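Local atomic coordinates of terminase, large subunit (Bacillus phage spp1, PDB entry 2WBN), a protein that drives viral DNA into empty capsids as an ATP-powered motor and, through the metal-dependent nuclease domain described here, cuts the genome to start and end packaging. Residues W69-R74 / Y197-D202; A46-I51 / Y79-L84; I51-D56 / N101-A106. All coordinates share one frame; numbering follows the deposited sequence.

Interaction 1. Residues W69-R74 / Y197-D202; sequences WHYDKR and YAFERD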
loop_
_atom_site.group_PDB
_atom_site.type_symbol
_atom_site.label_atom_id
_atom_site.label_comp_id
_atom_site.label_asym_id
_atom_site.label_seq_id
_atom_site.Cartn_x
_atom_site.Cartn_y
_atom_site.Cartn_z
ATOM N N TRP A 69 5.274 4.522 1.869
ATOM C CA TRP A 69 5.160 4.690 3.322
ATOM C C TRP A 69 6.536 4.819 3.967
ATOM O O TRP A 69 7.538 4.371 3.406
ATOM C CB TRP A 69 4.549 3.438 3.920
ATOM C CG TRP A 69 3.181 3.117 3.527
ATOM C CD1 TRP A 69 2.777 2.437 2.402
ATOM C CD2 TRP A 69 2.006 3.374 4.286
ATOM N NE1 TRP A 69 1.408 2.307 2.403
ATOM C CE2 TRP A 69 0.913 2.863 3.556
ATOM C CE3 TRP A 69 1.760 4.026 5.494
ATOM C CZ2 TRP A 69 -0.398 2.979 4.008
ATOM C CZ3 TRP A 69 0.462 4.138 5.940
ATOM C CH2 TRP A 69 -0.599 3.625 5.213
ATOM N N HIS A 70 6.562 5.377 5.173
ATOM C CA HIS A 70 7.720 5.321 6.052
ATOM C C HIS A 70 7.397 4.430 7.244
ATOM O O HIS A 70 6.288 4.477 7.794
ATOM C CB HIS A 70 8.097 6.705 6.570
ATOM C CG HIS A 70 9.114 6.668 7.676
ATOM N ND1 HIS A 70 10.416 6.267 7.476
ATOM C CD2 HIS A 70 9.011 6.962 8.994
ATOM C CE1 HIS A 70 11.074 6.319 8.621
ATOM N NE2 HIS A 70 10.245 6.744 9.558
ATOM N N TYR A 71 8.404 3.674 7.672
ATOM C CA TYR A 71 8.262 2.685 8.725
ATOM C C TYR A 71 9.130 3.032 9.925
ATOM O O TYR A 71 10.356 2.990 9.838
ATOM C CB TYR A 71 8.687 1.324 8.176
ATOM C CG TYR A 71 8.507 0.165 9.128
ATOM C CD1 TYR A 71 7.497 0.161 10.090
ATOM C CD2 TYR A 71 9.338 -0.943 9.050
ATOM C CE1 TYR A 71 7.327 -0.910 10.936
ATOM C CE2 TYR A 71 9.170 -2.012 9.884
ATOM C CZ TYR A 71 8.164 -1.999 10.825
ATOM O OH TYR A 71 8.010 -3.073 11.673
ATOM N N ASP A 72 8.495 3.395 11.039
ATOM C CA ASP A 72 9.192 3.570 12.312
ATOM C C ASP A 72 9.054 2.248 13.068
ATOM O O ASP A 72 8.043 1.990 13.728
ATOM C CB ASP A 72 8.583 4.738 13.107
ATOM C CG ASP A 72 9.380 5.095 14.357
ATOM O OD1 ASP A 72 10.042 4.223 14.952
ATOM O OD2 ASP A 72 9.331 6.270 14.759
ATOM N N LYS A 73 10.071 1.403 12.944
ATOM C CA LYS A 73 10.044 0.066 13.536
ATOM C C LYS A 73 9.975 0.082 15.064
ATOM O O LYS A 73 9.216 -0.694 15.654
ATOM C CB LYS A 73 11.258 -0.738 13.061
ATOM C CG LYS A 73 11.285 -2.173 13.567
ATOM C CD LYS A 73 12.396 -3.002 12.931
ATOM C CE LYS A 73 12.455 -4.385 13.581
ATOM N NZ LYS A 73 13.739 -5.116 13.347
ATOM N N ARG A 74 10.747 0.963 15.700
ATOM C CA ARG A 74 10.795 1.030 17.162
ATOM C C ARG A 74 9.439 1.407 17.782
ATOM O O ARG A 74 9.063 0.867 18.819
ATOM C CB ARG A 74 11.855 2.037 17.630
ATOM C CG ARG A 74 13.277 1.784 17.142
ATOM C CD ARG A 74 14.183 2.889 17.686
ATOM N NE ARG A 74 15.576 2.833 17.234
ATOM C CZ ARG A 74 16.521 3.709 17.594
ATOM N NH1 ARG A 74 16.232 4.719 18.420
ATOM N NH2 ARG A 74 17.768 3.581 17.137
ATOM N N TYR A 197 1.896 -5.662 0.259
ATOM C CA TYR A 197 3.077 -6.013 -0.534
ATOM C C TYR A 197 4.276 -5.214 -0.034
ATOM O O TYR A 197 5.330 -5.771 0.181
ATOM C CB TYR A 197 2.929 -5.733 -2.032
ATOM C CG TYR A 197 1.652 -6.195 -2.675
ATOM C CD1 TYR A 197 1.016 -7.367 -2.271
ATOM C CD2 TYR A 197 1.093 -5.468 -3.728
ATOM C CE1 TYR A 197 -0.153 -7.790 -2.885
ATOM C CE2 TYR A 197 -0.074 -5.852 -4.318
ATOM C CZ TYR A 197 -0.690 -7.021 -3.908
ATOM O OH TYR A 197 -1.841 -7.404 -4.528
ATOM N N ALA A 198 4.091 -3.910 0.166
ATOM C CA ALA A 198 5.192 -3.022 0.539
ATOM C C ALA A 198 5.888 -3.473 1.823
ATOM O O ALA A 198 7.102 -3.314 1.954
ATOM C CB ALA A 198 4.693 -1.583 0.688
ATOM N N PHE A 199 5.110 -4.013 2.763
ATOM C CA PHE A 199 5.615 -4.466 4.066
ATOM C C PHE A 199 5.791 -5.977 4.225
ATOM O O PHE A 199 6.019 -6.448 5.343
ATOM C CB PHE A 199 4.687 -3.969 5.162
ATOM C CG PHE A 199 4.839 -2.517 5.431
ATOM C CD1 PHE A 199 4.035 -1.594 4.787
ATOM C CD2 PHE A 199 5.844 -2.065 6.268
ATOM C CE1 PHE A 199 4.196 -0.228 5.026
ATOM C CE2 PHE A 199 6.003 -0.711 6.502
ATOM C CZ PHE A 199 5.190 0.199 5.869
ATOM N N GLU A 200 5.710 -6.741 3.136
ATOM C CA GLU A 200 5.778 -8.204 3.267
ATOM C C GLU A 200 7.079 -8.699 3.915
ATOM O O GLU A 200 7.064 -9.699 4.623
ATOM C CB GLU A 200 5.517 -8.914 1.926
ATOM C CG GLU A 200 6.614 -8.761 0.886
ATOM C CD GLU A 200 6.522 -9.793 -0.239
ATOM O OE1 GLU A 200 5.457 -10.412 -0.448
ATOM O OE2 GLU A 200 7.545 -9.988 -0.917
ATOM N N ARG A 201 8.193 -8.005 3.681
ATOM C CA ARG A 201 9.500 -8.441 4.222
ATOM C C ARG A 201 9.709 -8.030 5.679
ATOM O O ARG A 201 10.716 -8.397 6.281
ATOM C CB ARG A 201 10.676 -7.883 3.406
ATOM C CG ARG A 201 10.556 -7.977 1.883
ATOM C CD ARG A 201 10.384 -9.406 1.388
ATOM N NE ARG A 201 9.968 -9.443 -0.018
ATOM C CZ ARG A 201 10.770 -9.229 -1.062
ATOM N NH1 ARG A 201 12.065 -8.973 -0.888
ATOM N NH2 ARG A 201 10.272 -9.291 -2.300
ATOM N N ASP A 202 8.787 -7.255 6.247
ATOM C CA ASP A 202 8.960 -6.757 7.608
ATOM C C ASP A 202 8.158 -7.549 8.631
ATOM O O ASP A 202 8.174 -7.221 9.805
ATOM C CB ASP A 202 8.570 -5.289 7.666
ATOM C CG ASP A 202 9.492 -4.419 6.851
ATOM O OD1 ASP A 202 9.075 -3.935 5.775
ATOM O OD2 ASP A 202 10.640 -4.204 7.293
HETATM O O HOH W 1 9.790 -5.213 11.137
#

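Interaction 2. Residues A46-I51 / Y79-L84; sequences ARFDNI and YAIDEL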
loop_
_atom_site.group_PDB
_atom_site.type_symbol
_atom_site.label_atom_id
_atom_site.label_comp_id
_atom_site.label_asym_id
_atom_site.label_seq_id
_atom_site.Cartn_x
_atom_site.Cartn_y
_atom_site.Cartn_z
ATOM N N ALA A 46 10.504 15.153 4.730
ATOM C CA ALA A 46 11.913 15.381 4.442
ATOM C C ALA A 46 12.852 14.426 5.214
ATOM O O ALA A 46 13.860 14.011 4.664
ATOM C CB ALA A 46 12.267 16.819 4.710
ATOM N N ARG A 47 12.508 14.063 6.457
ATOM C CA ARG A 47 13.359 13.197 7.305
ATOM C C ARG A 47 13.134 11.701 7.136
ATOM O O ARG A 47 14.047 10.918 7.390
ATOM C CB ARG A 47 13.153 13.484 8.796
ATOM C CG ARG A 47 13.350 14.911 9.222
ATOM C CD ARG A 47 13.354 15.038 10.747
ATOM N NE ARG A 47 12.379 16.044 11.184
ATOM C CZ ARG A 47 11.182 15.788 11.712
ATOM N NH1 ARG A 47 10.782 14.541 11.940
ATOM N NH2 ARG A 47 10.382 16.800 12.045
ATOM N N PHE A 48 11.920 11.292 6.779
ATOM C CA PHE A 48 11.610 9.867 6.692
ATOM C C PHE A 48 12.632 9.167 5.820
ATOM O O PHE A 48 12.890 9.592 4.687
ATOM C CB PHE A 48 10.219 9.617 6.097
ATOM C CG PHE A 48 9.068 10.077 6.965
ATOM C CD1 PHE A 48 9.156 10.088 8.348
ATOM C CD2 PHE A 48 7.866 10.460 6.376
ATOM C CE1 PHE A 48 8.076 10.508 9.134
ATOM C CE2 PHE A 48 6.787 10.883 7.160
ATOM C CZ PHE A 48 6.898 10.899 8.541
ATOM N N ASP A 49 13.208 8.088 6.336
ATOM C CA ASP A 49 14.265 7.387 5.608
ATOM C C ASP A 49 14.227 5.863 5.791
ATOM O O ASP A 49 15.246 5.193 5.688
ATOM C CB ASP A 49 15.632 7.966 6.005
ATOM C CG ASP A 49 16.525 8.240 4.796
ATOM O OD1 ASP A 49 16.157 7.843 3.657
ATOM O OD2 ASP A 49 17.590 8.861 4.985
ATOM N N ASN A 50 13.039 5.326 6.050
ATOM C CA ASN A 50 12.834 3.890 6.093
ATOM C C ASN A 50 11.610 3.618 5.219
ATOM O O ASN A 50 10.535 3.243 5.692
ATOM C CB ASN A 50 12.649 3.408 7.532
ATOM C CG ASN A 50 12.789 1.906 7.670
ATOM O OD1 ASN A 50 13.393 1.248 6.829
ATOM N ND2 ASN A 50 12.239 1.356 8.743
ATOM N N ILE A 51 11.807 3.846 3.925
ATOM C CA ILE A 51 10.730 3.828 2.948
ATOM C C ILE A 51 10.342 2.421 2.557
ATOM O O ILE A 51 11.189 1.540 2.394
ATOM C CB ILE A 51 11.120 4.627 1.684
ATOM C CG1 ILE A 51 11.227 6.121 2.020
ATOM C CG2 ILE A 51 10.113 4.399 0.553
ATOM C CD1 ILE A 51 12.614 6.577 2.294
ATOM N N TYR A 79 3.691 5.561 8.264
ATOM C CA TYR A 79 3.249 6.882 7.858
ATOM C C TYR A 79 3.095 6.896 6.345
ATOM O O TYR A 79 4.064 6.612 5.657
ATOM C CB TYR A 79 4.317 7.918 8.196
ATOM C CG TYR A 79 4.624 8.133 9.649
ATOM C CD1 TYR A 79 5.539 7.323 10.313
ATOM C CD2 TYR A 79 4.037 9.186 10.350
ATOM C CE1 TYR A 79 5.845 7.549 11.631
ATOM C CE2 TYR A 79 4.343 9.415 11.671
ATOM C CZ TYR A 79 5.238 8.591 12.302
ATOM O OH TYR A 79 5.538 8.820 13.598
ATOM N N ALA A 80 1.899 7.229 5.843
ATOM C CA ALA A 80 1.647 7.312 4.399
ATOM C C ALA A 80 2.249 8.582 3.826
ATOM O O ALA A 80 1.969 9.687 4.305
ATOM C CB ALA A 80 0.141 7.222 4.098
ATOM N N ILE A 81 3.090 8.422 2.804
ATOM C CA ILE A 81 3.811 9.548 2.207
ATOM C C ILE A 81 3.155 9.973 0.902
ATOM O O ILE A 81 2.898 11.157 0.677
ATOM C CB ILE A 81 5.301 9.194 1.940
ATOM C CG1 ILE A 81 6.010 8.850 3.254
ATOM C CG2 ILE A 81 5.998 10.348 1.219
ATOM C CD1 ILE A 81 7.499 8.443 3.106
ATOM N N ASP A 82 2.889 8.999 0.034
ATOM C CA ASP A 82 2.322 9.302 -1.252
ATOM C C ASP A 82 1.616 8.076 -1.838
ATOM O O ASP A 82 1.699 6.976 -1.298
ATOM C CB ASP A 82 3.429 9.808 -2.175
ATOM C CG ASP A 82 2.944 10.817 -3.202
ATOM O OD1 ASP A 82 1.719 11.004 -3.364
ATOM O OD2 ASP A 82 3.809 11.432 -3.864
ATOM N N GLU A 83 0.892 8.306 -2.931
ATOM C CA GLU A 83 0.122 7.274 -3.601
ATOM C C GLU A 83 -0.150 7.691 -5.052
ATOM O O GLU A 83 -0.078 8.877 -5.401
ATOM C CB GLU A 83 -1.215 7.059 -2.878
ATOM C CG GLU A 83 -2.187 8.219 -3.081
ATOM C CD GLU A 83 -3.475 8.139 -2.289
ATOM O OE1 GLU A 83 -3.579 7.317 -1.358
ATOM O OE2 GLU A 83 -4.405 8.924 -2.605
ATOM N N LEU A 84 -0.476 6.704 -5.881
ATOM C CA LEU A 84 -1.071 6.932 -7.185
ATOM C C LEU A 84 -2.112 5.845 -7.381
ATOM O O LEU A 84 -1.788 4.655 -7.357
ATOM C CB LEU A 84 -0.028 6.878 -8.313
ATOM C CG LEU A 84 -0.521 7.137 -9.741
ATOM C CD1 LEU A 84 -0.978 8.598 -9.964
ATOM C CD2 LEU A 84 0.566 6.759 -10.746
#

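Interaction 3. Residues I51-D56 / N101-A106; sequences IRQGLD and NKYESA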
loop_
_atom_site.group_PDB
_atom_site.type_symbol
_atom_site.label_atom_id
_atom_site.label_comp_id
_atom_site.label_asym_id
_atom_site.label_seq_id
_atom_site.Cartn_x
_atom_site.Cartn_y
_atom_site.Cartn_z
ATOM N N ILE A 51 11.807 3.846 3.925
ATOM C CA ILE A 51 10.730 3.828 2.948
ATOM C C ILE A 51 10.342 2.421 2.557
ATOM O O ILE A 51 11.189 1.540 2.394
ATOM C CB ILE A 51 11.120 4.627 1.684
ATOM C CG1 ILE A 51 11.227 6.121 2.020
ATOM C CG2 ILE A 51 10.113 4.399 0.553
ATOM C CD1 ILE A 51 12.614 6.577 2.294
ATOM N N ARG A 52 9.043 2.227 2.388
ATOM C CA ARG A 52 8.489 1.008 1.821
ATOM C C ARG A 52 7.501 1.375 0.746
ATOM O O ARG A 52 6.637 2.234 0.955
ATOM C CB ARG A 52 7.776 0.200 2.894
ATOM C CG ARG A 52 8.674 -0.253 4.007
ATOM C CD ARG A 52 9.660 -1.298 3.566
ATOM N NE ARG A 52 10.336 -1.865 4.728
ATOM C CZ ARG A 52 11.376 -1.317 5.357
ATOM N NH1 ARG A 52 11.885 -1.936 6.414
ATOM N NH2 ARG A 52 11.917 -0.164 4.954
ATOM N N GLN A 53 7.611 0.717 -0.409
ATOM C CA GLN A 53 6.710 0.985 -1.527
ATOM C C GLN A 53 6.082 -0.297 -2.048
ATOM O O GLN A 53 6.744 -1.350 -2.128
ATOM C CB GLN A 53 7.429 1.729 -2.653
ATOM C CG GLN A 53 8.072 3.039 -2.208
ATOM C CD GLN A 53 8.748 3.785 -3.338
ATOM O OE1 GLN A 53 9.656 3.269 -4.011
ATOM N NE2 GLN A 53 8.333 5.003 -3.540
ATOM N N GLY A 54 4.797 -0.203 -2.374
ATOM C CA GLY A 54 4.037 -1.322 -2.924
ATOM C C GLY A 54 3.245 -0.932 -4.157
ATOM O O GLY A 54 2.952 0.243 -4.379
ATOM N N LEU A 55 2.914 -1.923 -4.971
ATOM C CA LEU A 55 2.204 -1.664 -6.216
ATOM C C LEU A 55 1.283 -2.819 -6.520
ATOM O O LEU A 55 1.719 -3.967 -6.567
ATOM C CB LEU A 55 3.194 -1.453 -7.364
ATOM C CG LEU A 55 2.581 -1.301 -8.758
ATOM C CD1 LEU A 55 1.663 -0.100 -8.848
ATOM C CD2 LEU A 55 3.685 -1.209 -9.790
ATOM N N ASP A 56 0.005 -2.506 -6.698
ATOM C CA ASP A 56 -0.956 -3.416 -7.228
ATOM C C ASP A 56 -1.339 -2.929 -8.625
ATOM O O ASP A 56 -1.612 -1.753 -8.804
ATOM C CB ASP A 56 -2.188 -3.503 -6.335
ATOM C CG ASP A 56 -3.126 -4.617 -6.778
ATOM O OD1 ASP A 56 -3.819 -4.447 -7.812
ATOM O OD2 ASP A 56 -3.131 -5.688 -6.133
ATOM N N ASN A 101 8.985 12.044 -9.098
ATOM C CA ASN A 101 9.143 12.263 -7.664
ATOM C C ASN A 101 10.434 11.706 -7.064
ATOM O O ASN A 101 10.613 11.742 -5.860
ATOM C CB ASN A 101 7.936 11.662 -6.939
ATOM C CG ASN A 101 6.682 12.470 -7.155
ATOM O OD1 ASN A 101 6.509 13.519 -6.545
ATOM N ND2 ASN A 101 5.810 12.000 -8.029
ATOM N N LYS A 102 11.314 11.175 -7.904
ATOM C CA LYS A 102 12.556 10.537 -7.452
ATOM C C LYS A 102 12.285 9.421 -6.428
ATOM O O LYS A 102 13.015 9.266 -5.442
ATOM C CB LYS A 102 13.529 11.587 -6.900
ATOM C CG LYS A 102 13.688 12.802 -7.799
ATOM C CD LYS A 102 14.716 13.778 -7.248
ATOM C CE LYS A 102 14.843 14.997 -8.148
ATOM N NZ LYS A 102 15.791 16.022 -7.598
ATOM N N TYR A 103 11.232 8.647 -6.683
ATOM C CA TYR A 103 10.918 7.472 -5.883
ATOM C C TYR A 103 11.569 6.217 -6.472
ATOM O O TYR A 103 11.340 5.113 -5.985
ATOM C CB TYR A 103 9.398 7.264 -5.823
ATOM C CG TYR A 103 8.596 8.352 -5.133
ATOM C CD1 TYR A 103 9.186 9.247 -4.237
ATOM C CD2 TYR A 103 7.217 8.462 -5.360
ATOM C CE1 TYR A 103 8.434 10.225 -3.597
ATOM C CE2 TYR A 103 6.475 9.429 -4.732
ATOM C CZ TYR A 103 7.080 10.306 -3.854
ATOM O OH TYR A 103 6.314 11.268 -3.243
ATOM N N GLU A 104 12.410 6.394 -7.492
ATOM C CA GLU A 104 12.994 5.266 -8.240
ATOM C C GLU A 104 14.077 4.580 -7.411
ATOM O O GLU A 104 14.425 3.420 -7.656
ATOM C CB GLU A 104 13.641 5.730 -9.560
ATOM C CG GLU A 104 13.087 7.028 -10.162
ATOM C CD GLU A 104 14.177 7.898 -10.764
ATOM O OE1 GLU A 104 14.279 9.095 -10.393
ATOM O OE2 GLU A 104 14.934 7.373 -11.608
ATOM N N SER A 105 14.625 5.315 -6.447
ATOM C CA SER A 105 15.769 4.851 -5.678
ATOM C C SER A 105 15.365 3.956 -4.512
ATOM O O SER A 105 16.217 3.320 -3.909
ATOM C CB SER A 105 16.577 6.047 -5.170
ATOM O OG SER A 105 15.733 6.971 -4.505
ATOM N N ALA A 106 14.077 3.922 -4.177
ATOM C CA ALA A 106 13.573 2.994 -3.176
ATOM C C ALA A 106 12.866 1.847 -3.890
ATOM O O ALA A 106 12.237 2.031 -4.937
ATOM C CB ALA A 106 12.625 3.696 -2.208
#

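Interaction 1. Residues W69-R74 / Y197-D202
The ring of F199, just past the end of helix 190-198, enters between W69 and Y71 on strand 64-72 and turns its edge to both. CE1 lies over one face of the W69 indole, 3.8 Å from CG, in an edge-to-face pair whose planes stand 70° apart. Toward Y71 the rim atom is CE2, 3.7 Å from CG of the tyrosine; here the rings are nearly perpendicular, at 85°, and the pair is again T-shaped. The two alternate residues on this face of the strand turn their rings differently: Y71 has CG anti to its own N (chi1 -176°), whereas the W69 indole lies beside its N. D202 slides past the far part of the tyrosine ring in the opposite direction, its OD2 3.7 Å from CE2, while its OD1 is held by a salt bridge to R52. A water spans the rim, 2.8 Å from Y71 OH and donating to D202 O at 2.9 Å. The contact is thus an aromatic cluster without direct hydrogen bonds, packing F199 against strand 64-72; the slightly positive ring edge would meet electron-rich faces, and the polar links, the water and the D202 carboxylate, lie at the Y71 end.

Interaction 2. Residues A46-I51 / Y79-L84
F48, the first residue beyond helix 42-47, lays its ring against Y79 and I81 of strand 77-86, and these three side chains make up the tight part of the contact. The far end of the phenylalanine does the closest touching: CZ stands over one face of the Y79 ring, toward its rim, 3.7 Å from CG. The two rings are neither stacked nor edge-to-face; their planes meet at 34° and their centroids are 4.9 Å apart. CE2 leans on the tyrosine's CB at 4.0 Å. Nearer its root, the same ring meets isoleucine: F48 CD2 is 3.9 Å from I81 CD1, the two side chains running past each other in opposite directions. I81 reaches this far because its chain is extended from CG1 to CD1 (chi2 178°), with CG1 anti to the carbonyl carbon. No hydrogen bond joins the segments, so the fit is wholly apolar.

The other side is looser. I51 CG1 comes no nearer than 4.5 Å to I81 CD1, while A46, R47 and D49 are exposed, F48 and Y79 partly so. Strand 64-72 lies between strands 51-56 and 77-86 in the sheet; its H70 stacks on F48 and bonds through its backbone to Y79; I81 and D82 both face its R68 in a classic beta bulge. The link between helix 42-47 and strand 51-56 thus packs on strand 77-86, beside strand 64-72.

Interaction 3. Residues I51-D56 / N101-A106
Strand 51-56, which carries the metal ligand D56 at its far end, meets at its beginning the loop that leads from helix 91-100 into strand 108-110. That helix closes in a Schellman motif at K102, and a type I beta turn from Y103 to A106 follows. Two side chains of the strand, I51 and Q53, point at this turn. I51 makes the apolar part: its CG2 touches A106 CB at 3.8 Å. Q53 reaches further, its chain extended beyond CG (chi2 -178°), and brings its amide beside the carbonyl oxygens of Y103 and A106. The amide is probably turned over in the model, so its end atoms are uncertain; as deposited, OE1 lies 3.0 Å from A106 O, and with the amide turned back the close approaches to A106 O and Y103 O may be hydrogen bonds. The amide plane stands 82° from the Y103 ring, and the two side chains cross at about a right angle near the tyrosine's CB.

Y103 itself turns its ring away from the strand. N101 CB sits over the centre of one face, 3.3 Å above the plane, and the hydroxyl is hydrogen-bonded to D82 of strand 77-86. Next to Q53, R52 points to the other side of the sheet, where NH2 donates to I51 O at 3.2 Å. Strands 51-56 and 108-110 pair in parallel directly after the turn, so the contact packs a helix-to-strand connection against the neighbouring strand, in keeping with the RNase H-like fold of terminase nucleases.

All three contacts gather round the mixed sheet where strands 51-56, 64-72 and 77-86 lie side by side. Interactions 1 and 2, with centres 11 Å apart, are tied by N50 ND2 to Y71 O at 2.7 Å and by H70 N to Y79 O at 2.8 Å. Interactions 2 and 3 share I51 and are bridged by D82 OD2 and Y103 OH, 2.6 Å apart. The link of interaction 1 to interaction 3 reaches the nuclease site: besides the salt bridge of D202 OD1 to R52 NE at 2.6 Å, Y197 OH is hydrogen-bonded to D56 OD2 at 2.7 Å, and D56 binds both manganese ions. The W69 side chain is about 10 Å from that of D193, another metal ligand.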